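Side-chain contacts in dehydrogenase (Thermotoga maritima, PDB 3EZY), which catalyses the NAD(+)-dependent oxidation of myo-inositol to scyllo-inosose and thus probably serves myo-inositol degradation: residues Pro159-Tyr162 with Ile163-Ser166; Val70-Thr74 with Asn75-Glu79; Ala233-Gly236 with Tyr237-Arg240. All coordinates share one frame; numbering follows the deposited sequence.

Contact 1 of 3, residues Pro159-Tyr162 with Ile163-Ser166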
# COMPACT_ATOMS: atom_id res chain seq x y z
N PRO A 159 -27.28 14.78 -15.80
CA PRO A 159 -28.27 15.84 -15.56
C PRO A 159 -29.68 15.27 -15.32
O PRO A 159 -30.00 14.19 -15.78
CB PRO A 159 -28.17 16.76 -16.79
CG PRO A 159 -27.41 15.98 -17.85
CD PRO A 159 -26.60 14.91 -17.11
N LEU A 160 -30.48 15.98 -14.56
CA LEU A 160 -31.86 15.59 -14.31
C LEU A 160 -32.62 15.12 -15.54
O LEU A 160 -33.28 14.09 -15.48
CB LEU A 160 -32.60 16.76 -13.70
CG LEU A 160 -32.95 16.72 -12.22
CD1 LEU A 160 -31.97 15.84 -11.42
CD2 LEU A 160 -32.96 18.17 -11.71
N ASP A 161 -32.58 15.89 -16.61
CA ASP A 161 -33.28 15.53 -17.86
C ASP A 161 -33.01 14.08 -18.20
O ASP A 161 -33.89 13.33 -18.61
CB ASP A 161 -32.70 16.36 -19.01
CG ASP A 161 -33.15 17.79 -18.99
OD1 ASP A 161 -33.86 18.18 -18.01
OD2 ASP A 161 -32.79 18.52 -19.96
N TYR A 162 -31.74 13.73 -18.12
CA TYR A 162 -31.32 12.41 -18.51
C TYR A 162 -31.84 11.39 -17.48
O TYR A 162 -32.32 10.31 -17.83
CB TYR A 162 -29.77 12.38 -18.65
CG TYR A 162 -29.23 10.98 -18.85
CD1 TYR A 162 -29.10 10.46 -20.12
CD2 TYR A 162 -28.91 10.18 -17.76
CE1 TYR A 162 -28.63 9.17 -20.31
CE2 TYR A 162 -28.42 8.86 -17.94
CZ TYR A 162 -28.29 8.38 -19.21
OH TYR A 162 -27.84 7.12 -19.46
N ILE A 163 -31.79 11.76 -16.20
CA ILE A 163 -32.19 10.83 -15.15
C ILE A 163 -33.65 10.40 -15.34
O ILE A 163 -33.98 9.21 -15.24
CB ILE A 163 -31.93 11.40 -13.74
CG1 ILE A 163 -30.41 11.47 -13.48
CG2 ILE A 163 -32.60 10.54 -12.65
CD1 ILE A 163 -30.05 11.76 -12.00
N ARG A 164 -34.51 11.36 -15.67
CA ARG A 164 -35.92 11.06 -15.94
C ARG A 164 -36.16 10.03 -17.03
O ARG A 164 -37.15 9.35 -16.98
CB ARG A 164 -36.66 12.34 -16.33
CG ARG A 164 -36.53 13.38 -15.29
CD ARG A 164 -37.46 14.52 -15.56
NE ARG A 164 -37.45 15.38 -14.40
CZ ARG A 164 -36.70 16.46 -14.30
NH1 ARG A 164 -35.92 16.83 -15.31
NH2 ARG A 164 -36.75 17.19 -13.19
N VAL A 165 -35.28 9.93 -18.02
CA VAL A 165 -35.53 8.97 -19.08
C VAL A 165 -34.62 7.73 -19.01
O VAL A 165 -34.58 6.91 -19.93
CB VAL A 165 -35.51 9.64 -20.46
CG1 VAL A 165 -36.68 10.66 -20.57
CG2 VAL A 165 -34.20 10.35 -20.70
N SER A 166 -33.96 7.54 -17.87
CA SER A 166 -32.87 6.59 -17.80
C SER A 166 -33.32 5.24 -17.35
O SER A 166 -32.56 4.28 -17.42
CB SER A 166 -31.83 7.09 -16.79
OG SER A 166 -32.40 7.11 -15.48
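Ile163 meets Pro159 in the opening turn of the short helix 160-164, where its N-H bonds to Pro159 O at the N-cap (3.0 Å). Arg164 N repeats the pattern on Leu160 O. The packed side belongs to Ile163: its CG1 lies 3.6 Å from Pro159 O, and its side chain also reaches Ile204 of helix 202-206, which receives Leu160 at Glu203. The solvent side is much looser. There the extended chain of Arg164 brings its guanidinium beside Leu160 CB, and Asp161 OD1 stands at the guanidinium edge, 3.7 Å from Arg164 NH1. That salt bridge is long, and the two planes are turned 48° apart. With CG anti to the backbone N (chi1 171°), Tyr162 sends its ring to Ser166, its CE2 4.0 Å from Ser166 CB, while its hydroxyl bonds to Asp172. Ser166 OG bonds to both Ile163 O and Gly168 N, and Ser166 N adds a second donor to Ile163 O. With an alanine here, Gly168 N is likely to lose this partner and Ile163 O to keep the backbone N-H alone of the two donors. Ser166 OG lies 2.6 Å from Ile163 O, tilted 17° from the carbonyl plane.

Contact 2 of 3, residues Val70-Thr74 with Asn75-Glu79; sequences VCSST and NTHSE
His77 packs back onto the loop that leads into its own helix, and its side chain touches that loop at nearly every atom. At the root, His77 CB rests 3.5 Å from Thr74 O, the carbonyl that also accepts the His77 backbone N-H. CG stays close to the same carbonyl, and with CG set anti to the carbonyl carbon of its own residue (chi1 -73°) the ring folds beneath Thr74. Thr74 CA stands over one face, 3.7 Å from the ring centroid and 3° off its normal, a CH-pi contact centred on the ring. ND1, away from Ser72, hydrogen-bonds to Pro96 O. On the other branch, His77 CD2 lies 3.2 Å from Ser73 O and also touches Val70 CG1, while CE1 lies under Thr74 CA. At the tip, His77 NE2 donates to Ser72 O over 2.7 Å. That oxygen lies somewhat out of the ring plane and the N-H...O angle is 134°, so the bond is short but bent. With hydrogen bonds at both nitrogens, the ring's rotation is well fixed.

A second network runs alongside. Thr76 OG1 accepts from Ser72 OG and donates to Ser73 O (2.6 Å) on a lone pair in the carbonyl plane; the same oxygen also accepts Thr76 N. Farther out, Ser73 OG donates to Asn75 OD1 (2.6 Å), on a more exposed part of the turn. The serine and threonine hydroxyls thus stitch the entry to helix 77-86. Ser72 also touches the glycine-rich segment that follows strand 3-8, consistent with a dinucleotide-binding turn. The whole is a strand-loop-helix connection of the Rossmann fold, leading from parallel strand 67-70 into helix 77-86.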
# COMPACT_ATOMS: atom_id res chain seq x y z
N VAL A 70 -23.53 1.66 -33.18
CA VAL A 70 -24.71 2.43 -32.79
C VAL A 70 -24.46 3.09 -31.42
O VAL A 70 -24.45 2.41 -30.38
CB VAL A 70 -25.99 1.54 -32.75
CG1 VAL A 70 -27.18 2.32 -32.24
CG2 VAL A 70 -26.26 0.90 -34.16
N CYS A 71 -24.28 4.42 -31.41
CA CYS A 71 -23.93 5.16 -30.19
C CYS A 71 -24.84 6.35 -30.04
O CYS A 71 -24.44 7.37 -29.51
CB CYS A 71 -22.47 5.66 -30.27
SG CYS A 71 -21.23 4.42 -30.70
N SER A 72 -26.06 6.22 -30.54
CA SER A 72 -27.00 7.33 -30.51
C SER A 72 -27.87 7.13 -29.28
O SER A 72 -27.66 6.19 -28.51
CB SER A 72 -27.86 7.24 -31.76
OG SER A 72 -28.31 5.89 -31.87
N SER A 73 -28.86 7.98 -29.09
CA SER A 73 -29.71 7.86 -27.90
C SER A 73 -30.37 6.49 -27.81
O SER A 73 -30.65 5.84 -28.82
CB SER A 73 -30.74 8.99 -27.84
OG SER A 73 -31.67 8.77 -28.88
N THR A 74 -30.57 6.04 -26.57
CA THR A 74 -31.06 4.70 -26.25
C THR A 74 -32.37 4.40 -26.93
O THR A 74 -32.58 3.28 -27.40
CB THR A 74 -31.24 4.53 -24.71
OG1 THR A 74 -30.00 4.86 -24.06
CG2 THR A 74 -31.65 3.12 -24.34
N ASN A 75 -33.24 5.40 -26.99
CA ASN A 75 -34.53 5.20 -27.65
C ASN A 75 -34.40 4.98 -29.18
O ASN A 75 -35.36 4.60 -29.84
CB ASN A 75 -35.51 6.32 -27.28
CG ASN A 75 -35.08 7.71 -27.77
OD1 ASN A 75 -34.10 7.87 -28.53
ND2 ASN A 75 -35.81 8.72 -27.34
N THR A 76 -33.22 5.20 -29.75
CA THR A 76 -33.05 4.89 -31.17
C THR A 76 -32.36 3.54 -31.40
O THR A 76 -32.24 3.11 -32.53
CB THR A 76 -32.27 5.97 -31.93
OG1 THR A 76 -30.93 6.03 -31.42
CG2 THR A 76 -32.91 7.35 -31.72
N HIS A 77 -31.95 2.86 -30.34
CA HIS A 77 -31.06 1.69 -30.54
C HIS A 77 -31.75 0.56 -31.26
O HIS A 77 -31.17 -0.04 -32.17
CB HIS A 77 -30.50 1.15 -29.21
CG HIS A 77 -29.45 2.02 -28.60
ND1 HIS A 77 -28.88 1.75 -27.36
CD2 HIS A 77 -28.86 3.17 -29.03
CE1 HIS A 77 -27.97 2.67 -27.09
NE2 HIS A 77 -27.95 3.54 -28.08
N SER A 78 -32.97 0.26 -30.84
CA SER A 78 -33.71 -0.84 -31.40
C SER A 78 -33.90 -0.66 -32.91
O SER A 78 -33.59 -1.54 -33.70
CB SER A 78 -35.09 -0.92 -30.74
OG SER A 78 -35.65 -2.17 -31.06
N GLU A 79 -34.44 0.48 -33.30
CA GLU A 79 -34.65 0.74 -34.71
C GLU A 79 -33.37 0.62 -35.55
O GLU A 79 -33.37 -0.01 -36.59
CB GLU A 79 -35.26 2.13 -34.95
CG GLU A 79 -35.29 2.46 -36.46
CD GLU A 79 -35.55 3.93 -36.73
OE1 GLU A 79 -35.27 4.40 -37.87
OE2 GLU A 79 -36.02 4.63 -35.80

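Contact 3 of 3, residues Ala233-Gly236 with Tyr237-Arg240; sequences AVYG and YDQR
Asp238 OD2 is gripped from several directions: by Tyr235 OH, by Arg240 NH2 and by Arg249 of a second subunit. The setting is the turn that leads into strand 238-245 of the mixed sheet in the C-terminal domain, a type I beta turn from Ala233 to Gly236 closed by Gly236 N to Ala233 O at 3.1 Å. Tyr235 OH donates to Asp238 OD2 over a very short 2.4 Å, a length to be read with caution. The oxygen approaches at the edge of the phenol ring, whose plane stands 69° from that of the carboxylate. Two torsions create the meeting. Tyr235 CG sits between its backbone N and carbonyl carbon (chi1 51°), and Asp238 CG lies anti to its backbone N, so that CB and OD2 of the aspartate come beside CE1 of the ring.

The backbone angles of Gly236, with positive phi, leave no room for a CB, which would collide with the carbonyl O of Tyr235 and with Tyr237 N. The CB of Tyr237 points away from the turn, and its ring packs edge-to-face with Tyr281, while Tyr235 packs edge-to-face with Tyr273. Tyr235 OH has a second partner in Arg153 of strand 145-153, which lies between the two strands joined by this loop.

Negative charge buried near the subunit interface is thus probably balanced by several arginines. Within the strand, Arg240 grips the carboxylate side-on with two nitrogens: NH2 meets Asp238 OD2 at 3.1 Å, and NE meets the syn lone pair of Asp238 OD1 at 2.8 Å, practically straight at 174°.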
# COMPACT_ATOMS: atom_id res chain seq x y z
N ALA A 233 -19.29 10.26 -5.73
CA ALA A 233 -18.14 10.12 -4.82
C ALA A 233 -17.20 11.30 -5.11
O ALA A 233 -16.71 11.46 -6.22
CB ALA A 233 -17.42 8.79 -5.03
N VAL A 234 -16.95 12.14 -4.10
CA VAL A 234 -16.23 13.38 -4.37
C VAL A 234 -14.76 13.15 -4.69
O VAL A 234 -14.11 14.00 -5.28
CB VAL A 234 -16.38 14.40 -3.23
CG1 VAL A 234 -17.85 14.74 -3.01
CG2 VAL A 234 -15.72 13.86 -1.96
N TYR A 235 -14.26 11.96 -4.37
CA TYR A 235 -12.86 11.65 -4.64
C TYR A 235 -12.61 11.10 -6.03
O TYR A 235 -11.45 10.80 -6.36
CB TYR A 235 -12.26 10.72 -3.56
CG TYR A 235 -13.09 9.47 -3.27
CD1 TYR A 235 -12.81 8.28 -3.92
CD2 TYR A 235 -14.14 9.49 -2.35
CE1 TYR A 235 -13.56 7.10 -3.65
CE2 TYR A 235 -14.91 8.34 -2.10
CZ TYR A 235 -14.60 7.15 -2.75
OH TYR A 235 -15.36 6.01 -2.48
N GLY A 236 -13.67 10.97 -6.84
CA GLY A 236 -13.55 10.49 -8.21
C GLY A 236 -14.16 9.11 -8.38
O GLY A 236 -14.90 8.63 -7.49
N TYR A 237 -13.90 8.45 -9.50
CA TYR A 237 -14.44 7.10 -9.67
C TYR A 237 -14.00 6.18 -8.55
O TYR A 237 -12.85 6.25 -8.10
CB TYR A 237 -13.99 6.50 -10.97
CG TYR A 237 -14.61 7.19 -12.16
CD1 TYR A 237 -15.89 6.82 -12.61
CD2 TYR A 237 -13.96 8.22 -12.81
CE1 TYR A 237 -16.48 7.49 -13.72
CE2 TYR A 237 -14.54 8.86 -13.95
CZ TYR A 237 -15.81 8.49 -14.37
OH TYR A 237 -16.40 9.12 -15.46
N ASP A 238 -14.91 5.33 -8.10
CA ASP A 238 -14.57 4.25 -7.19
C ASP A 238 -15.23 3.03 -7.74
O ASP A 238 -16.44 2.85 -7.56
CB ASP A 238 -15.13 4.52 -5.79
CG ASP A 238 -14.50 3.61 -4.74
OD1 ASP A 238 -13.97 2.54 -5.10
OD2 ASP A 238 -14.56 3.96 -3.55
N GLN A 239 -14.44 2.18 -8.39
CA GLN A 239 -14.96 0.98 -8.96
C GLN A 239 -14.06 -0.19 -8.55
O GLN A 239 -12.99 -0.40 -9.14
CB GLN A 239 -15.00 1.12 -10.47
CG GLN A 239 -16.00 2.19 -10.89
CD GLN A 239 -15.96 2.51 -12.36
OE1 GLN A 239 -15.01 2.17 -13.04
NE2 GLN A 239 -17.01 3.11 -12.86
N ARG A 240 -14.44 -0.90 -7.49
CA ARG A 240 -13.63 -1.98 -7.01
C ARG A 240 -14.34 -3.28 -7.17
O ARG A 240 -15.55 -3.33 -7.13
CB ARG A 240 -13.28 -1.79 -5.53
CG ARG A 240 -12.19 -0.70 -5.30
CD ARG A 240 -12.05 -0.42 -3.84
NE ARG A 240 -13.10 0.50 -3.41
CZ ARG A 240 -13.76 0.43 -2.25
NH1 ARG A 240 -13.53 -0.55 -1.42
NH2 ARG A 240 -14.69 1.34 -1.94

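How the contacts relate
Read from the N terminus, the three contacts follow in series; none nests in or crosses another. Contact 2 comes first, closing the turn from strand 67-70 to helix 77-86 in the Rossmann-fold part. Contact 1 lies beyond strand 145-153, at the short helix 160-164 of the C-terminal domain; although it does not touch contact 2, their nearest atoms are about 6 Å apart. Contact 3 closes the loop between strands 224-230 and 238-245, about 28 Å from contact 2, centre to centre, and on the opposite side of the chain's centre. It alone meets neighbouring subunits, whereas contacts 1 and 2 tie elements within one chain.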